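Local coordinates for protein KLLA0E08119p (Kluyveromyces lactis, PDB 3VA7) that probably carboxylates urea to urea-1-carboxylate with ATP, hydrogencarbonate and biotin, forming the urea carboxylase part of a longer urea-degrading enzyme, at residues T1018-G1023 and C1033-E1038; G1023-G1028 and Q1045-T1050; F928-A933 and R1049-W1054. All coordinates share one frame; numbering follows the deposited sequence.

Contact 1: residues T1018-G1023 and C1033-E1038; sequences TYTARG and CIYNAE. With URE (urea), chain C.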
# COMPACT_ATOMS: atom_id res chain seq x y z
N THR A 1018 -16.42 -13.22 -1.85
CA THR A 1018 -15.64 -12.28 -2.61
C THR A 1018 -14.90 -11.32 -1.69
O THR A 1018 -14.02 -10.55 -2.16
CB THR A 1018 -16.49 -11.42 -3.48
OG1 THR A 1018 -17.51 -10.79 -2.68
CG2 THR A 1018 -17.15 -12.28 -4.55
N TYR A 1019 -15.27 -11.34 -0.41
CA TYR A 1019 -14.75 -10.37 0.57
C TYR A 1019 -14.44 -11.02 1.94
O TYR A 1019 -15.23 -11.84 2.47
CB TYR A 1019 -15.68 -9.10 0.69
CG TYR A 1019 -15.20 -8.27 1.86
CD1 TYR A 1019 -14.28 -7.21 1.65
CD2 TYR A 1019 -15.59 -8.61 3.23
CE1 TYR A 1019 -13.78 -6.47 2.74
CE2 TYR A 1019 -15.09 -7.91 4.32
CZ TYR A 1019 -14.17 -6.84 4.07
OH TYR A 1019 -13.65 -6.15 5.12
N THR A 1020 -13.30 -10.67 2.52
CA THR A 1020 -12.94 -11.14 3.86
C THR A 1020 -12.15 -10.02 4.51
O THR A 1020 -11.51 -9.19 3.82
CB THR A 1020 -12.08 -12.46 3.81
OG1 THR A 1020 -12.66 -13.36 2.85
CG2 THR A 1020 -11.99 -13.16 5.24
N ALA A 1021 -12.22 -9.95 5.83
CA ALA A 1021 -11.67 -8.79 6.54
C ALA A 1021 -10.23 -9.15 6.85
O ALA A 1021 -9.93 -10.34 7.08
CB ALA A 1021 -12.46 -8.49 7.88
N ARG A 1022 -9.36 -8.14 6.90
CA ARG A 1022 -7.94 -8.32 7.26
C ARG A 1022 -7.76 -8.93 8.65
O ARG A 1022 -8.34 -8.47 9.63
CB ARG A 1022 -7.27 -6.94 7.19
CG ARG A 1022 -5.84 -6.79 7.70
CD ARG A 1022 -5.15 -5.66 6.97
NE ARG A 1022 -4.30 -4.81 7.82
CZ ARG A 1022 -4.75 -3.97 8.75
NH1 ARG A 1022 -6.05 -3.90 8.97
NH2 ARG A 1022 -3.93 -3.21 9.45
N GLY A 1023 -6.98 -10.00 8.74
CA GLY A 1023 -6.68 -10.65 10.02
C GLY A 1023 -7.64 -11.74 10.42
O GLY A 1023 -7.38 -12.46 11.39
N CYS A 1033 -6.03 -20.82 8.32
CA CYS A 1033 -5.40 -19.68 7.62
C CYS A 1033 -5.65 -18.36 8.34
O CYS A 1033 -6.61 -18.23 9.11
CB CYS A 1033 -5.89 -19.57 6.19
SG CYS A 1033 -7.52 -18.81 6.04
N ILE A 1034 -4.76 -17.40 8.12
CA ILE A 1034 -4.94 -16.03 8.53
C ILE A 1034 -5.00 -15.22 7.24
O ILE A 1034 -4.08 -15.31 6.43
CB ILE A 1034 -3.80 -15.53 9.39
CG1 ILE A 1034 -3.79 -16.29 10.70
CG2 ILE A 1034 -3.94 -14.07 9.62
CD1 ILE A 1034 -2.53 -16.08 11.55
N TYR A 1035 -6.09 -14.48 7.03
CA TYR A 1035 -6.22 -13.68 5.79
C TYR A 1035 -5.37 -12.42 5.95
O TYR A 1035 -5.78 -11.47 6.61
CB TYR A 1035 -7.68 -13.34 5.49
CG TYR A 1035 -8.52 -14.51 5.06
CD1 TYR A 1035 -9.15 -15.31 6.01
CD2 TYR A 1035 -8.71 -14.85 3.72
CE1 TYR A 1035 -9.94 -16.41 5.68
CE2 TYR A 1035 -9.53 -15.99 3.35
CZ TYR A 1035 -10.12 -16.76 4.36
OH TYR A 1035 -10.92 -17.88 4.12
N ASN A 1036 -4.17 -12.41 5.37
CA ASN A 1036 -3.26 -11.25 5.58
C ASN A 1036 -3.68 -9.95 4.89
O ASN A 1036 -3.14 -8.90 5.23
CB ASN A 1036 -1.79 -11.57 5.23
CG ASN A 1036 -1.16 -12.50 6.22
OD1 ASN A 1036 -1.69 -12.69 7.33
ND2 ASN A 1036 0.00 -13.09 5.85
N ALA A 1037 -4.61 -10.03 3.93
CA ALA A 1037 -5.03 -8.83 3.18
C ALA A 1037 -6.50 -8.42 3.40
O ALA A 1037 -7.38 -9.28 3.51
CB ALA A 1037 -4.78 -9.03 1.73
N GLU A 1038 -6.76 -7.12 3.41
CA GLU A 1038 -8.08 -6.57 3.56
C GLU A 1038 -8.86 -6.70 2.23
O GLU A 1038 -8.40 -6.25 1.20
CB GLU A 1038 -7.95 -5.10 3.95
CG GLU A 1038 -9.24 -4.28 3.88
CD GLU A 1038 -10.35 -4.81 4.80
OE1 GLU A 1038 -11.49 -4.79 4.35
OE2 GLU A 1038 -10.08 -5.27 5.96
C URE C . -8.91 -19.39 1.67
O URE C . -7.95 -19.22 2.46
N1 URE C . -9.99 -18.65 1.70
N2 URE C . -8.99 -20.33 0.72
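Glu1038, Tyr1035 and Arg1022 bury the most surface where the loop 1018-1023 meets 1033-1038. The Glu1038 carboxylate spans two donors. Its OE1 receives the Tyr1019 hydroxyl through the syn lone pair (OH to OE1 2.7 Å), and its OE2 accepts the backbone N of Arg1022 at 3.1 Å from above the carboxylate plane. A bend at chi2 (60°) curls the Glu1038 chain back to both. Arg1022 adds its aliphatic root, CB lying 3.8 Å from Glu1038 CB, while its guanidinium turns from Glu1038 to a salt bridge with Asp1094. Tyr1035 is engaged at three places. Thr1020 CG2 sits over one ring face, 3.7 Å from the centroid and 13° off the normal, a CH-pi contact. The Tyr1035 carbonyl O takes the N-H of Gly1023 (N to O 2.9 Å, 165° at the hydrogen). At the ring edge, Tyr1035 OH accepts a weak hydrogen bond from urea N1 at 2.7 Å; Arg1017 and the backbone N of Tyr1044 also bond this oxygen, which fixes the phenol in the urea pocket of the carboxyltransferase domain. A phenylalanine here, lacking the hydroxyl, would probably leave Arg1017 and the Tyr1044 amide short of an acceptor and urea N1 less well placed. Around the contact, Tyr1019 and Ala1021 pack on Cys942 of helix 937-949, and Tyr1035 leans on Val1024 of strand 1024-1028.

Contact 2: residues G1023-G1028 and Q1045-T1050; sequences GVVGIG and QLVGRT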
# COMPACT_ATOMS: atom_id res chain seq x y z
N GLY A 1023 -6.98 -10.00 8.74
CA GLY A 1023 -6.68 -10.65 10.02
C GLY A 1023 -7.64 -11.74 10.42
O GLY A 1023 -7.38 -12.46 11.39
N VAL A 1024 -8.74 -11.89 9.69
CA VAL A 1024 -9.69 -13.00 9.94
C VAL A 1024 -8.99 -14.37 9.94
O VAL A 1024 -8.13 -14.64 9.10
CB VAL A 1024 -10.83 -12.97 8.93
CG1 VAL A 1024 -11.58 -14.27 8.91
CG2 VAL A 1024 -11.80 -11.80 9.25
N VAL A 1025 -9.30 -15.22 10.92
CA VAL A 1025 -8.75 -16.54 10.97
C VAL A 1025 -9.76 -17.54 10.44
O VAL A 1025 -10.99 -17.48 10.81
CB VAL A 1025 -8.37 -16.87 12.41
CG1 VAL A 1025 -8.07 -18.38 12.62
CG2 VAL A 1025 -7.19 -15.96 12.87
N GLY A 1026 -9.30 -18.45 9.57
CA GLY A 1026 -10.19 -19.41 9.02
C GLY A 1026 -9.84 -20.88 9.24
O GLY A 1026 -8.69 -21.23 9.62
N ILE A 1027 -10.85 -21.73 9.01
CA ILE A 1027 -10.67 -23.16 9.09
C ILE A 1027 -11.31 -23.74 7.88
O ILE A 1027 -12.49 -23.56 7.63
CB ILE A 1027 -11.20 -23.80 10.40
CG1 ILE A 1027 -10.61 -23.09 11.62
CG2 ILE A 1027 -10.88 -25.29 10.48
CD1 ILE A 1027 -9.26 -23.64 12.11
N GLY A 1028 -10.48 -24.43 7.10
CA GLY A 1028 -10.89 -25.03 5.82
C GLY A 1028 -10.56 -26.48 5.87
O GLY A 1028 -9.36 -26.87 5.81
N GLN A 1045 -13.99 -21.47 6.58
CA GLN A 1045 -14.93 -21.21 7.68
C GLN A 1045 -14.34 -20.22 8.66
O GLN A 1045 -13.23 -20.39 9.15
CB GLN A 1045 -15.31 -22.51 8.38
CG GLN A 1045 -15.93 -23.58 7.41
CD GLN A 1045 -17.21 -23.11 6.75
OE1 GLN A 1045 -17.59 -23.60 5.66
NE2 GLN A 1045 -17.89 -22.17 7.38
N LEU A 1046 -15.08 -19.15 8.93
CA LEU A 1046 -14.57 -18.03 9.69
C LEU A 1046 -14.86 -18.15 11.19
O LEU A 1046 -15.96 -18.39 11.61
CB LEU A 1046 -15.11 -16.70 9.13
CG LEU A 1046 -15.02 -16.53 7.62
CD1 LEU A 1046 -15.68 -15.25 7.18
CD2 LEU A 1046 -13.55 -16.63 7.05
N VAL A 1047 -13.85 -17.85 12.00
CA VAL A 1047 -13.80 -18.31 13.37
C VAL A 1047 -13.39 -17.14 14.29
O VAL A 1047 -13.77 -17.10 15.46
CB VAL A 1047 -12.83 -19.48 13.30
CG1 VAL A 1047 -11.52 -19.35 14.07
CG2 VAL A 1047 -13.54 -20.77 13.30
N GLY A 1048 -12.69 -16.14 13.77
CA GLY A 1048 -12.24 -15.06 14.64
C GLY A 1048 -11.18 -14.22 13.96
O GLY A 1048 -10.96 -14.37 12.75
N ARG A 1049 -10.53 -13.33 14.70
CA ARG A 1049 -9.59 -12.45 14.04
C ARG A 1049 -8.34 -12.15 14.87
O ARG A 1049 -8.44 -11.93 16.07
CB ARG A 1049 -10.31 -11.19 13.59
CG ARG A 1049 -9.53 -10.24 12.75
CD ARG A 1049 -10.39 -9.02 12.30
NE ARG A 1049 -11.31 -8.52 13.32
CZ ARG A 1049 -11.29 -7.28 13.82
NH1 ARG A 1049 -10.45 -6.37 13.36
NH2 ARG A 1049 -12.16 -6.94 14.76
N THR A 1050 -7.18 -12.20 14.21
CA THR A 1050 -5.87 -11.75 14.71
C THR A 1050 -5.43 -10.50 13.97
O THR A 1050 -6.24 -9.76 13.38
CB THR A 1050 -4.71 -12.68 14.30
OG1 THR A 1050 -5.17 -13.85 13.60
CG2 THR A 1050 -3.75 -12.96 15.46
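Val1047 is the bump that shapes this pairing. It is the extra residue of a beta bulge: Gly1048 pairs with Val1025, yet Leu1046, rather than Val1047, pairs with Gly1026. The two strands run antiparallel, their axes at 152°. The branches of Val1047 fork between two neighbours, CG1 lying 3.9 Å from Val1025 CG1 and CG2 4.1 Å from Ile1027 CG1. Val1025 offers that branch because CG1 stands anti to its backbone N (chi1 167°), turned along the strand toward the bulge. On the other face, where Gly1026 has no side chain, Leu1046 CD2 meets Val1024 CG1 at 3.6 Å. Gly1023 makes a second hollow, filled by Arg1049, whose CG rests 3.4 Å from the Gly1023 carbonyl C; a CB on that glycine would run into Thr1050 O and, given its backbone angles, would also press on the preceding carbonyl. Backbone bonds hold the fit on both sides of the bulge: Val1025 N to Gly1048 O at 2.6 Å and almost straight (177°), Val1047 N to Val1025 O at 3.1 Å, and Ile1027 N to Gln1045 O at 2.7 Å. Thr1050 N closes the far end on Gly1023 O at 2.8 Å. Leu1046 and Arg1049 pack on helix 937-949, and Val1047 touches Val961 of helix 960-967. The chemistry thus has two main parts: the backbone carries most of the polar bonds, aliphatic contacts lie on both faces, and the Arg1049 guanidinium reaches beyond the strand pair to salt bridges with Asp936 and Glu1087.

Contact 3: residues F928-A933 and R1049-W1054; sequences FKLPMA and RTITAW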
# COMPACT_ATOMS: atom_id res chain seq x y z
N PHE A 928 5.23 -18.24 16.69
CA PHE A 928 4.49 -17.00 16.81
C PHE A 928 3.32 -17.21 17.79
O PHE A 928 2.51 -18.14 17.61
CB PHE A 928 3.93 -16.59 15.43
CG PHE A 928 4.97 -15.98 14.49
CD1 PHE A 928 5.90 -16.78 13.85
CD2 PHE A 928 5.02 -14.60 14.29
CE1 PHE A 928 6.90 -16.22 12.97
CE2 PHE A 928 6.01 -14.03 13.43
CZ PHE A 928 6.94 -14.86 12.76
N LYS A 929 3.22 -16.33 18.79
CA LYS A 929 2.03 -16.28 19.63
C LYS A 929 1.20 -15.03 19.34
O LYS A 929 1.64 -13.87 19.61
CB LYS A 929 2.44 -16.34 21.10
CG LYS A 929 2.62 -17.80 21.55
CD LYS A 929 3.53 -17.93 22.71
CE LYS A 929 3.74 -19.42 22.99
NZ LYS A 929 4.71 -19.56 24.11
N LEU A 930 0.01 -15.25 18.79
CA LEU A 930 -0.73 -14.16 18.20
C LEU A 930 -2.11 -13.97 18.85
O LEU A 930 -2.86 -14.96 19.01
CB LEU A 930 -0.90 -14.46 16.69
CG LEU A 930 0.35 -14.52 15.78
CD1 LEU A 930 -0.06 -14.65 14.36
CD2 LEU A 930 1.19 -13.24 15.94
N PRO A 931 -2.47 -12.72 19.18
CA PRO A 931 -3.75 -12.46 19.83
C PRO A 931 -4.89 -12.71 18.88
O PRO A 931 -4.83 -12.29 17.74
CB PRO A 931 -3.70 -10.96 20.14
CG PRO A 931 -2.74 -10.42 19.16
CD PRO A 931 -1.76 -11.46 18.88
N MET A 932 -5.96 -13.35 19.34
CA MET A 932 -7.14 -13.51 18.46
C MET A 932 -8.46 -13.27 19.23
O MET A 932 -8.73 -13.85 20.32
CB MET A 932 -7.10 -14.88 17.79
CG MET A 932 -8.23 -15.15 16.84
SD MET A 932 -8.86 -16.86 17.06
CE MET A 932 -10.13 -16.49 18.20
N ALA A 933 -9.27 -12.40 18.66
CA ALA A 933 -10.67 -12.28 19.05
C ALA A 933 -11.60 -13.38 18.45
O ALA A 933 -11.78 -13.48 17.23
CB ALA A 933 -11.17 -10.91 18.74
N ARG A 1049 -10.53 -13.33 14.70
CA ARG A 1049 -9.59 -12.45 14.04
C ARG A 1049 -8.34 -12.15 14.87
O ARG A 1049 -8.44 -11.93 16.07
CB ARG A 1049 -10.31 -11.19 13.59
CG ARG A 1049 -9.53 -10.24 12.75
CD ARG A 1049 -10.39 -9.02 12.30
NE ARG A 1049 -11.31 -8.52 13.32
CZ ARG A 1049 -11.29 -7.28 13.82
NH1 ARG A 1049 -10.45 -6.37 13.36
NH2 ARG A 1049 -12.16 -6.94 14.76
N THR A 1050 -7.18 -12.20 14.21
CA THR A 1050 -5.87 -11.75 14.71
C THR A 1050 -5.43 -10.50 13.97
O THR A 1050 -6.24 -9.76 13.38
CB THR A 1050 -4.71 -12.68 14.30
OG1 THR A 1050 -5.17 -13.85 13.60
CG2 THR A 1050 -3.75 -12.96 15.46
N ILE A 1051 -4.11 -10.30 14.00
CA ILE A 1051 -3.41 -9.28 13.24
C ILE A 1051 -2.83 -9.93 11.97
O ILE A 1051 -2.38 -11.09 12.00
CB ILE A 1051 -2.19 -8.68 14.02
CG1 ILE A 1051 -1.14 -9.78 14.32
CG2 ILE A 1051 -2.65 -7.89 15.20
CD1 ILE A 1051 0.03 -9.40 15.13
N THR A 1052 -2.75 -9.14 10.90
CA THR A 1052 -2.16 -9.58 9.65
C THR A 1052 -0.74 -10.03 9.85
O THR A 1052 0.02 -9.39 10.56
CB THR A 1052 -2.16 -8.45 8.57
OG1 THR A 1052 -1.65 -8.99 7.34
CG2 THR A 1052 -1.35 -7.27 9.02
N ALA A 1053 -0.40 -11.12 9.21
CA ALA A 1053 0.95 -11.58 9.24
C ALA A 1053 1.65 -11.07 7.95
O ALA A 1053 2.53 -11.77 7.38
CB ALA A 1053 0.95 -13.08 9.35
N TRP A 1054 1.25 -9.89 7.47
CA TRP A 1054 1.97 -9.21 6.40
C TRP A 1054 2.25 -7.78 6.78
O TRP A 1054 1.33 -7.03 7.06
CB TRP A 1054 1.14 -9.21 5.14
CG TRP A 1054 1.64 -8.34 4.02
CD1 TRP A 1054 1.29 -7.02 3.76
CD2 TRP A 1054 2.53 -8.74 2.96
NE1 TRP A 1054 1.91 -6.60 2.59
CE2 TRP A 1054 2.69 -7.62 2.10
CE3 TRP A 1054 3.24 -9.94 2.67
CZ2 TRP A 1054 3.54 -7.65 0.98
CZ3 TRP A 1054 4.04 -9.97 1.53
CH2 TRP A 1054 4.19 -8.83 0.70
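Ala933 and Arg1049 form the single antiparallel bridge that falls within these segments; Val1047 and Glu935 carry the pairing on through their backbones, while 1049-1054 runs on as a loop. The two hydrogen bonds of the bridge are reciprocal: Ala933 N to Arg1049 O at 2.8 Å, and Arg1049 N to Ala933 O, also at 2.8 Å, with 138° and 152° at the respective hydrogens. Arg1049 O is further approached by Met932, whose CA makes a C-H...O contact with it at 3.1 Å and whose CG lies 3.3 Å from it. One residue before Met932, the Pro931 carbonyl O faces Thr1050 CA in a C-H...O contact that is doubtful, because the model sets the Thr1050 methyl too close to the same oxygen. Beyond the bridge the grip passes to hydrocarbon. Ile1051 has CG1 between its backbone N and carbonyl carbon (chi1 62°) and an extended chi2, which carries CD1 to within 4.1 Å of Leu930 CD2, the two side chains crossing at about a right angle. The bridge lies on strand 922-934 in the mixed sheet of the carboxyltransferase domain. Here Leu930 bonds through its backbone with Glu1077 and Tyr1079 of strand 1075-1081, Met932 and Thr1050 both touch Phe1078, and the Ala933 and Arg1049 face is covered by Leu1086 of helix 1083-1094.

From the N terminus, strand 922-934 comes first, and contact 3 closes the longest loop, with 115 residues between its segments. Contact 1 falls wholly within that span, joining 1018-1023 to 1033-1038 across nine residues. Contact 2 starts at Gly1023, shared with contact 1, and closes on 1045-1050 across sixteen residues, so contacts 1 and 2 cross. It ends on Arg1049 and Thr1050, which contact 3 also uses. In the sheet, strand 1045-1049 therefore lies between 922-934 and 1024-1028, and 1031-1034 follows, its Cys1033 O 2.7 Å from Gly1026 N. Asn1036 ties contact 1 directly to contact 3 through Thr1052 and Ala1053, linking the loop after strand 1031-1034 to the loop after strand 1045-1049.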